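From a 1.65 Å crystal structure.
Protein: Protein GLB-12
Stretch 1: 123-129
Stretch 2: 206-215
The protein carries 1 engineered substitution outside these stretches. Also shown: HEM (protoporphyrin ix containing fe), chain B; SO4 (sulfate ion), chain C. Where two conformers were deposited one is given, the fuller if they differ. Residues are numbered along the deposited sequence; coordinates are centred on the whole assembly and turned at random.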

# COMPACT_ATOMS: atom_id res chain seq x y z
N THR A 123 0.01 -15.13 0.58
CA THR A 123 -1.25 -15.63 1.19
C THR A 123 -2.42 -15.11 0.38
O THR A 123 -3.37 -15.85 0.08
N GLY A 124 -2.37 -13.83 -0.01
CA GLY A 124 -3.40 -13.25 -0.88
C GLY A 124 -3.55 -14.04 -2.18
O GLY A 124 -4.66 -14.44 -2.58
N ARG A 125 -2.42 -14.30 -2.85
CA ARG A 125 -2.44 -15.05 -4.10
C ARG A 125 -2.99 -16.46 -3.93
O ARG A 125 -3.70 -16.94 -4.81
N SER A 126 -2.70 -17.09 -2.79
CA SER A 126 -3.06 -18.47 -2.58
C SER A 126 -4.56 -18.64 -2.43
O SER A 126 -5.12 -19.71 -2.70
N HIS A 127 -5.21 -17.57 -2.00
CA HIS A 127 -6.68 -17.65 -1.82
C HIS A 127 -7.45 -17.71 -3.11
O HIS A 127 -8.66 -17.98 -3.08
N VAL A 128 -6.80 -17.44 -4.24
CA VAL A 128 -7.47 -17.49 -5.52
C VAL A 128 -7.93 -18.94 -5.80
O VAL A 128 -8.86 -19.16 -6.57
N ARG A 129 -7.29 -19.90 -5.14
CA ARG A 129 -7.64 -21.33 -5.26
C ARG A 129 -8.99 -21.68 -4.59
O ARG A 129 -9.55 -22.76 -4.84
N SER A 206 -2.96 -8.50 -3.99
CA SER A 206 -2.31 -9.67 -4.51
C SER A 206 -3.33 -10.70 -5.05
O SER A 206 -3.15 -11.31 -6.13
N PHE A 207 -4.40 -10.87 -4.30
CA PHE A 207 -5.50 -11.71 -4.78
C PHE A 207 -6.04 -11.22 -6.15
O PHE A 207 -6.26 -12.01 -7.10
N GLU A 208 -6.30 -9.92 -6.25
CA GLU A 208 -6.98 -9.40 -7.41
C GLU A 208 -6.10 -9.62 -8.66
O GLU A 208 -6.60 -10.02 -9.73
N LEU A 209 -4.81 -9.39 -8.49
CA LEU A 209 -3.87 -9.55 -9.60
C LEU A 209 -3.76 -11.01 -10.03
O LEU A 209 -3.73 -11.31 -11.23
N GLU A 210 -3.66 -11.90 -9.04
CA GLU A 210 -3.52 -13.31 -9.34
C GLU A 210 -4.76 -13.84 -10.04
O GLU A 210 -4.66 -14.63 -11.00
N ARG A 211 -5.93 -13.41 -9.57
CA ARG A 211 -7.16 -13.81 -10.25
C ARG A 211 -7.21 -13.28 -11.70
O ARG A 211 -7.58 -14.03 -12.62
N ALA A 212 -6.82 -12.02 -11.91
CA ALA A 212 -6.84 -11.42 -13.25
C ALA A 212 -5.92 -12.19 -14.19
O ALA A 212 -6.27 -12.42 -15.36
N LYS A 213 -4.76 -12.61 -13.69
CA LYS A 213 -3.78 -13.33 -14.51
C LYS A 213 -4.26 -14.72 -14.89
O LYS A 213 -4.07 -15.16 -16.03
N GLN A 214 -4.85 -15.41 -13.92
CA GLN A 214 -5.42 -16.74 -14.16
C GLN A 214 -6.63 -16.64 -15.09
O GLN A 214 -6.98 -17.62 -15.76
N LYS A 215 -7.24 -15.46 -15.10
CA LYS A 215 -8.35 -15.05 -15.99
C LYS A 215 -9.72 -15.24 -15.36
O LYS A 215 -10.21 -14.37 -14.63

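The contact works by close backbone approach at one end and side-chain filling at the other. Where the two stretches come nearest, Arg125 CA and Phe207 CA lie 4.6 Å apart, and glycine makes that possible: Gly124 CA sits 3.2 Å from Ser206 OG, and a CB on Gly124 would point toward the second helix and clash with that hydroxyl. Ser206, chi1 p, points toward stretch 1 and has its OG hydrogen-bonded elsewhere in the structure.

Farther along, Val128 is the residue most covered by the other stretch. Its CB points toward the helix and chi1 is t, which sets CG2 3.5 Å from Phe207 O and 3.7 Å from Glu210 CG, while CG1 comes 3.8 Å from Gln214 OE1. Phe207 starts sideways, but chi1 t and chi2 -80° bring its ring nearer, with one face under Val128 CG2 in a CH-pi contact, 3.8 Å from CG2 to the ring centroid. The ring edge meets carbonyls: Gly124 O lies 3.5 Å from Phe207 CD2, and His127 O 3.5 Å from Phe207 CE2.

His127 (chi1 m, chi2 76°) sends its imidazole away from the helix to the heme, NE2 binding FE at 2.0 Å. Its ND1 donates to Thr123 O at 2.8 Å, a bond one helical turn back that fixes the ring from its other nitrogen.

No hydrogen bond crosses the contact; several polar ends find partners within their own stretch, on a bound group or elsewhere in the structure. Glu210 (t, p) lays CG 3.7 Å from Arg125 O, and its OE2 accepts from Gln214 NE2 at 2.8 Å, one turn on. Arg211, all extended until chi3 p, leads away to a salt bridge, NH2 to Glu208 OE2 at 3.0 Å. Arg125 (m, t, m) runs along the border, where NH1 donates to sulfate O2 at 3.3 Å.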

# COMPACT_ATOMS: atom_id res chain seq x y z
CB THR A 123 -1.30 -15.22 2.67
OG1 THR A 123 -0.15 -15.76 3.34
CG2 THR A 123 -2.55 -15.74 3.41
CB ARG A 125 -1.00 -15.16 -4.70
CG ARG A 125 -0.40 -13.81 -5.07
CD ARG A 125 0.83 -13.97 -6.00
NE ARG A 125 1.77 -14.96 -5.48
CZ ARG A 125 2.76 -14.68 -4.63
NH1 ARG A 125 2.97 -13.44 -4.19
NH2 ARG A 125 3.57 -15.66 -4.23
CB SER A 126 -2.37 -19.01 -1.34
OG SER A 126 -3.02 -20.20 -0.92
CB HIS A 127 -7.16 -16.50 -0.88
CG HIS A 127 -6.96 -16.82 0.58
ND1 HIS A 127 -5.73 -16.76 1.20
CD2 HIS A 127 -7.83 -17.22 1.54
CE1 HIS A 127 -5.85 -17.11 2.47
NE2 HIS A 127 -7.12 -17.42 2.69
CB VAL A 128 -6.59 -16.94 -6.64
CG1 VAL A 128 -7.22 -17.16 -8.01
CG2 VAL A 128 -6.30 -15.43 -6.40
CB ARG A 129 -6.56 -22.22 -4.63
CG ARG A 129 -5.14 -22.05 -5.19
CD ARG A 129 -4.21 -23.23 -4.80
NE ARG A 129 -3.90 -24.09 -5.95
CZ ARG A 129 -2.92 -23.86 -6.83
NH1 ARG A 129 -2.13 -22.79 -6.70
NH2 ARG A 129 -2.72 -24.70 -7.84
CB SER A 206 -1.37 -10.26 -3.47
OG SER A 206 -2.06 -10.65 -2.28
CB PHE A 207 -6.63 -11.72 -3.72
CG PHE A 207 -7.81 -12.57 -4.11
CD1 PHE A 207 -8.77 -12.08 -5.00
CD2 PHE A 207 -7.93 -13.86 -3.63
CE1 PHE A 207 -9.85 -12.88 -5.42
CE2 PHE A 207 -9.05 -14.67 -4.01
CZ PHE A 207 -9.96 -14.18 -4.92
CB GLU A 208 -7.28 -7.94 -7.18
CG GLU A 208 -8.32 -7.38 -8.09
CD GLU A 208 -9.74 -7.88 -7.77
OE1 GLU A 208 -10.08 -8.14 -6.60
OE2 GLU A 208 -10.53 -7.97 -8.73
CB LEU A 209 -2.49 -9.02 -9.18
CG LEU A 209 -1.40 -9.08 -10.28
CD1 LEU A 209 -1.82 -8.32 -11.53
CD2 LEU A 209 -0.07 -8.51 -9.74
CB GLU A 210 -3.23 -14.09 -8.06
CG GLU A 210 -3.12 -15.62 -8.27
CD GLU A 210 -1.89 -16.03 -9.08
OE1 GLU A 210 -0.92 -15.25 -9.21
OE2 GLU A 210 -1.88 -17.17 -9.58
CB ARG A 211 -8.38 -13.36 -9.44
CG ARG A 211 -9.67 -13.65 -10.18
CD ARG A 211 -10.85 -13.47 -9.26
NE ARG A 211 -11.06 -12.07 -8.91
CZ ARG A 211 -12.05 -11.62 -8.15
NH1 ARG A 211 -12.96 -12.47 -7.66
NH2 ARG A 211 -12.13 -10.33 -7.87
CB ALA A 212 -6.48 -9.95 -13.22
CB LYS A 213 -2.44 -13.44 -13.79
CG LYS A 213 -1.65 -12.16 -13.78
CD LYS A 213 -0.35 -12.38 -13.02
CE LYS A 213 0.44 -11.10 -12.82
NZ LYS A 213 1.47 -11.35 -11.79
CB GLN A 214 -5.82 -17.39 -12.85
CG GLN A 214 -4.64 -17.73 -11.97
CD GLN A 214 -5.01 -18.67 -10.84
OE1 GLN A 214 -6.05 -19.34 -10.89
NE2 GLN A 214 -4.17 -18.73 -9.80
CB LYS A 215 -8.26 -15.68 -17.39
CG LYS A 215 -7.35 -14.90 -18.36
CD LYS A 215 -5.94 -15.47 -18.43
CE LYS A 215 -5.84 -16.69 -19.35
NZ LYS A 215 -4.82 -17.68 -18.87
CHA HEM B . -6.16 -20.95 3.79
CHB HEM B . -5.04 -16.86 6.14
CHC HEM B . -9.25 -14.95 4.83
CHD HEM B . -10.67 -19.25 3.20
C1A HEM B . -5.49 -19.99 4.48
C2A HEM B . -4.11 -20.08 4.91
C3A HEM B . -3.83 -18.93 5.56
C4A HEM B . -5.02 -18.11 5.56
CMA HEM B . -2.51 -18.50 6.25
CAA HEM B . -3.16 -21.29 4.63
CBA HEM B . -1.96 -20.88 3.77
CGA HEM B . -2.49 -20.40 2.48
O1A HEM B . -3.34 -21.12 1.88
O2A HEM B . -2.07 -19.28 2.11
C1B HEM B . -6.07 -16.00 5.91
C2B HEM B . -6.06 -14.58 6.26
C3B HEM B . -7.20 -14.07 5.90
C4B HEM B . -8.00 -15.12 5.32
CMB HEM B . -4.88 -13.85 6.92
CAB HEM B . -7.57 -12.57 6.06
CBB HEM B . -8.83 -12.22 6.07
C1C HEM B . -9.99 -15.93 4.27
C2C HEM B . -11.34 -15.79 3.78
C3C HEM B . -11.73 -16.96 3.32
C4C HEM B . -10.66 -17.92 3.53
CMC HEM B . -12.13 -14.46 3.77
CAC HEM B . -13.12 -17.24 2.71
CBC HEM B . -13.21 -18.24 1.85
C1D HEM B . -9.62 -20.10 3.29
C2D HEM B . -9.70 -21.52 3.08
C3D HEM B . -8.31 -22.03 3.25
C4D HEM B . -7.51 -20.88 3.55
CMD HEM B . -10.94 -22.38 2.74
CAD HEM B . -7.84 -23.50 3.17
CBD HEM B . -7.68 -23.99 4.62
CGD HEM B . -8.98 -24.14 5.40
O1D HEM B . -10.08 -24.29 4.82
O2D HEM B . -8.90 -24.12 6.64
NA HEM B . -6.04 -18.77 4.90
NB HEM B . -7.29 -16.32 5.32
NC HEM B . -9.62 -17.25 4.10
ND HEM B . -8.30 -19.76 3.58
FE HEM B . -7.80 -18.05 4.49
S SO4 C . 2.69 -10.11 -6.25
O1 SO4 C . 1.98 -9.13 -7.08
O2 SO4 C . 1.70 -10.67 -5.34
O3 SO4 C . 3.27 -11.14 -7.09
O4 SO4 C . 3.77 -9.48 -5.47